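Local coordinates for protein HhaI Restriction Endonuclease (Haemophilus parahaemolyticus, PDB 6UKF) that cleaves double-stranded DNA as a restriction endonuclease, probably recognising the GCGC sequence carried by the bound duplex and using a divalent metal ion for hydrolysis, at residues 76-82 against 115-120. Coordinates in Å, arbitrary orientation, origin at the centre of the assembly. Residues are numbered along the deposited sequence.
Sequences SEINPYT and NWIKEY. With nucleotides of chain B.
A loop, 76-79, and the first turn of helix 80-91 pack against the middle of helix 110-123, CA atoms closest at Y81-W116 (5.3 Å) and S76-Y120 (7.4 Å). The loop is extended (phi/psi S76 -139/153, E77 -88/158, I78 -63/126) until N79, chi1 65°, takes the N-cap position: N79 OD1 accepts from T82 N at 2.9 Å and weakly from Y81 N at 2.8 Å, while N79 N donates to T82 OG1 at 3.2 Å, completing a capping box. N115 lays its CB over a face of the Y81 ring (Y81 chi1 m, -45°, chi2 -73°), 3.4 Å from the centroid and 8° off the normal, a CH-pi contact. W116, chi1 t (-175°) and chi2 94°, puts CB 3.9 Å from Y81 CB and CD1 3.4 Å from N79 ND2; its indole stacks with F232 and meets F57, on strands 228-236 and 51-62 of the five-stranded antiparallel sheet. A water accepts from W116 NE1 (3.0 Å), donates to E77 O (3.3 Å) and pairs with T82 OG1 (2.7 Å). One turn after N115, E119, chi1 m, brings CG to the edge of the Y81 ring, 3.5 Å from Y81 CE2. S76 CB lies at the edge of the Y120 ring (chi1 t, 175°), 3.8 Å from Y120 CE1, and Y120 OH donates to OP1 of DG8 of chain B at 2.6 Å. The chemistry implies segments joined by Y81's CH-pi and apolar contacts and the W116-water-E77 bridge; the capping box closes the first turn of helix 80-91, and Y120's backbone contact reads no base directly.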
loop_
_atom_site.group_PDB
_atom_site.type_symbol
_atom_site.label_atom_id
_atom_site.label_comp_id
_atom_site.label_asym_id
_atom_site.label_seq_id
_atom_site.Cartn_x
_atom_site.Cartn_y
_atom_site.Cartn_z
ATOM N N SER A 76 8.132 -9.547 -4.651
ATOM C CA SER A 76 8.386 -10.528 -3.605
ATOM C C SER A 76 8.280 -11.912 -4.223
ATOM O O SER A 76 7.575 -12.109 -5.216
ATOM C CB SER A 76 7.402 -10.405 -2.433
ATOM O OG SER A 76 6.095 -10.795 -2.815
ATOM N N GLU A 77 8.981 -12.870 -3.631
ATOM C CA GLU A 77 9.054 -14.198 -4.212
ATOM C C GLU A 77 7.896 -15.065 -3.737
ATOM O O GLU A 77 7.279 -14.821 -2.698
ATOM C CB GLU A 77 10.383 -14.874 -3.873
ATOM C CG GLU A 77 10.574 -15.194 -2.394
ATOM C CD GLU A 77 11.933 -15.810 -2.071
ATOM O OE1 GLU A 77 12.034 -16.421 -1.062
ATOM O OE2 GLU A 77 12.954 -15.663 -2.917
ATOM N N ILE A 78 7.608 -16.095 -4.530
ATOM C CA ILE A 78 6.590 -17.064 -4.158
ATOM C C ILE A 78 7.013 -17.771 -2.879
ATOM O O ILE A 78 8.117 -18.322 -2.790
ATOM C CB ILE A 78 6.393 -18.061 -5.309
ATOM C CG1 ILE A 78 5.886 -17.339 -6.561
ATOM C CG2 ILE A 78 5.435 -19.153 -4.903
ATOM C CD1 ILE A 78 5.936 -18.185 -7.813
ATOM N N ASN A 79 6.144 -17.746 -1.879
ATOM C CA ASN A 79 6.277 -18.555 -0.680
ATOM C C ASN A 79 5.149 -19.582 -0.636
ATOM O O ASN A 79 4.245 -19.566 -1.477
ATOM C CB ASN A 79 6.283 -17.669 0.577
ATOM C CG ASN A 79 4.971 -16.947 0.811
ATOM O OD1 ASN A 79 3.922 -17.571 0.941
ATOM N ND2 ASN A 79 5.034 -15.623 0.911
ATOM N N PRO A 80 5.192 -20.524 0.311
ATOM C CA PRO A 80 4.189 -21.602 0.296
ATOM C C PRO A 80 2.760 -21.103 0.378
ATOM O O PRO A 80 1.849 -21.763 -0.137
ATOM C CB PRO A 80 4.573 -22.456 1.512
ATOM C CG PRO A 80 6.026 -22.197 1.698
ATOM C CD PRO A 80 6.229 -20.758 1.331
ATOM N N TYR A 81 2.537 -19.952 1.009
ATOM C CA TYR A 81 1.187 -19.416 1.138
ATOM C C TYR A 81 0.750 -18.737 -0.150
ATOM O O TYR A 81 -0.413 -18.855 -0.550
ATOM C CB TYR A 81 1.136 -18.511 2.366
ATOM C CG TYR A 81 1.835 -19.200 3.515
ATOM C CD1 TYR A 81 1.248 -20.282 4.158
ATOM C CD2 TYR A 81 3.114 -18.827 3.901
ATOM C CE1 TYR A 81 1.899 -20.945 5.183
ATOM C CE2 TYR A 81 3.774 -19.483 4.926
ATOM C CZ TYR A 81 3.164 -20.543 5.561
ATOM O OH TYR A 81 3.815 -21.198 6.581
ATOM N N THR A 82 1.674 -18.062 -0.833
ATOM C CA THR A 82 1.419 -17.657 -2.209
ATOM C C THR A 82 0.958 -18.852 -3.032
ATOM O O THR A 82 -0.022 -18.772 -3.780
ATOM C CB THR A 82 2.698 -17.092 -2.834
ATOM O OG1 THR A 82 3.365 -16.219 -1.915
ATOM C CG2 THR A 82 2.369 -16.346 -4.126
ATOM N N ASN A 115 -0.209 -16.099 7.418
ATOM C CA ASN A 115 1.130 -16.630 7.193
ATOM C C ASN A 115 1.801 -15.961 6.000
ATOM O O ASN A 115 3.012 -15.721 6.026
ATOM C CB ASN A 115 1.084 -18.148 7.041
ATOM C CG ASN A 115 0.901 -18.853 8.368
ATOM O OD1 ASN A 115 1.321 -18.348 9.408
ATOM N ND2 ASN A 115 0.279 -20.024 8.339
ATOM N N TRP A 116 1.043 -15.640 4.950
ATOM C CA TRP A 116 1.627 -14.861 3.863
ATOM C C TRP A 116 2.136 -13.524 4.387
ATOM O O TRP A 116 3.262 -13.109 4.088
ATOM C CB TRP A 116 0.615 -14.631 2.735
ATOM C CG TRP A 116 1.252 -13.941 1.566
ATOM C CD1 TRP A 116 1.799 -14.532 0.465
ATOM C CD2 TRP A 116 1.450 -12.529 1.403
ATOM N NE1 TRP A 116 2.317 -13.577 -0.376
ATOM C CE2 TRP A 116 2.116 -12.340 0.176
ATOM C CE3 TRP A 116 1.125 -11.406 2.173
ATOM C CZ2 TRP A 116 2.457 -11.074 -0.300
ATOM C CZ3 TRP A 116 1.465 -10.152 1.698
ATOM C CH2 TRP A 116 2.124 -9.997 0.475
ATOM N N ILE A 117 1.308 -12.839 5.178
ATOM C CA ILE A 117 1.684 -11.541 5.734
ATOM C C ILE A 117 2.949 -11.666 6.573
ATOM O O ILE A 117 3.876 -10.856 6.460
ATOM C CB ILE A 117 0.500 -10.959 6.534
ATOM C CG1 ILE A 117 -0.594 -10.482 5.569
ATOM C CG2 ILE A 117 0.945 -9.833 7.460
ATOM C CD1 ILE A 117 -1.897 -10.103 6.243
ATOM N N LYS A 118 3.012 -12.690 7.424
ATOM C CA LYS A 118 4.195 -12.872 8.259
ATOM C C LYS A 118 5.438 -13.089 7.405
ATOM O O LYS A 118 6.480 -12.469 7.637
ATOM C CB LYS A 118 3.984 -14.040 9.220
ATOM C CG LYS A 118 2.995 -13.732 10.325
ATOM C CD LYS A 118 2.746 -14.929 11.216
ATOM C CE LYS A 118 1.831 -14.567 12.374
ATOM N NZ LYS A 118 1.514 -15.750 13.221
ATOM N N GLU A 119 5.347 -13.986 6.420
ATOM C CA GLU A 119 6.479 -14.234 5.534
ATOM C C GLU A 119 6.906 -12.953 4.835
ATOM O O GLU A 119 8.091 -12.598 4.817
ATOM C CB GLU A 119 6.093 -15.279 4.486
ATOM C CG GLU A 119 5.898 -16.687 5.021
ATOM C CD GLU A 119 7.190 -17.478 5.091
ATOM O OE1 GLU A 119 8.139 -17.146 4.347
ATOM O OE2 GLU A 119 7.258 -18.436 5.887
ATOM N N TYR A 120 5.941 -12.246 4.247
ATOM C CA TYR A 120 6.259 -11.067 3.457
ATOM C C TYR A 120 6.909 -9.989 4.311
ATOM O O TYR A 120 7.958 -9.444 3.951
ATOM C CB TYR A 120 4.991 -10.533 2.795
ATOM C CG TYR A 120 5.217 -9.239 2.063
ATOM C CD1 TYR A 120 5.992 -9.203 0.915
ATOM C CD2 TYR A 120 4.669 -8.051 2.525
ATOM C CE1 TYR A 120 6.214 -8.025 0.243
ATOM C CE2 TYR A 120 4.883 -6.863 1.855
ATOM C CZ TYR A 120 5.657 -6.858 0.715
ATOM O OH TYR A 120 5.880 -5.684 0.037
ATOM P P DG B 8 3.498 -3.224 -0.378
ATOM O OP1 DG B 8 4.389 -3.626 0.731
ATOM O OP2 DG B 8 2.206 -3.920 -0.575
ATOM O "O5'" DG B 8 3.232 -1.663 -0.215
ATOM C "C5'" DG B 8 4.330 -0.803 0.052
ATOM C "C4'" DG B 8 3.890 0.639 0.073
ATOM O "O4'" DG B 8 3.505 1.056 -1.252
ATOM C "C3'" DG B 8 2.676 0.919 0.936
ATOM O "O3'" DG B 8 3.062 1.135 2.252
ATOM C "C2'" DG B 8 2.069 2.155 0.295
ATOM C "C1'" DG B 8 2.400 1.954 -1.169
ATOM N N9 DG B 8 1.326 1.390 -1.988
ATOM C C8 DG B 8 1.113 0.063 -2.281
ATOM N N7 DG B 8 0.110 -0.132 -3.093
ATOM C C5 DG B 8 -0.357 1.146 -3.369
ATOM C C6 DG B 8 -1.424 1.576 -4.196
ATOM O O6 DG B 8 -2.190 0.889 -4.881
ATOM N N1 DG B 8 -1.549 2.961 -4.195
ATOM C C2 DG B 8 -0.753 3.820 -3.480
ATOM N N2 DG B 8 -1.026 5.126 -3.603
ATOM N N3 DG B 8 0.245 3.431 -2.706
ATOM C C4 DG B 8 0.389 2.089 -2.701
HETATM O O HOH W 1 4.186 -13.785 -2.711
#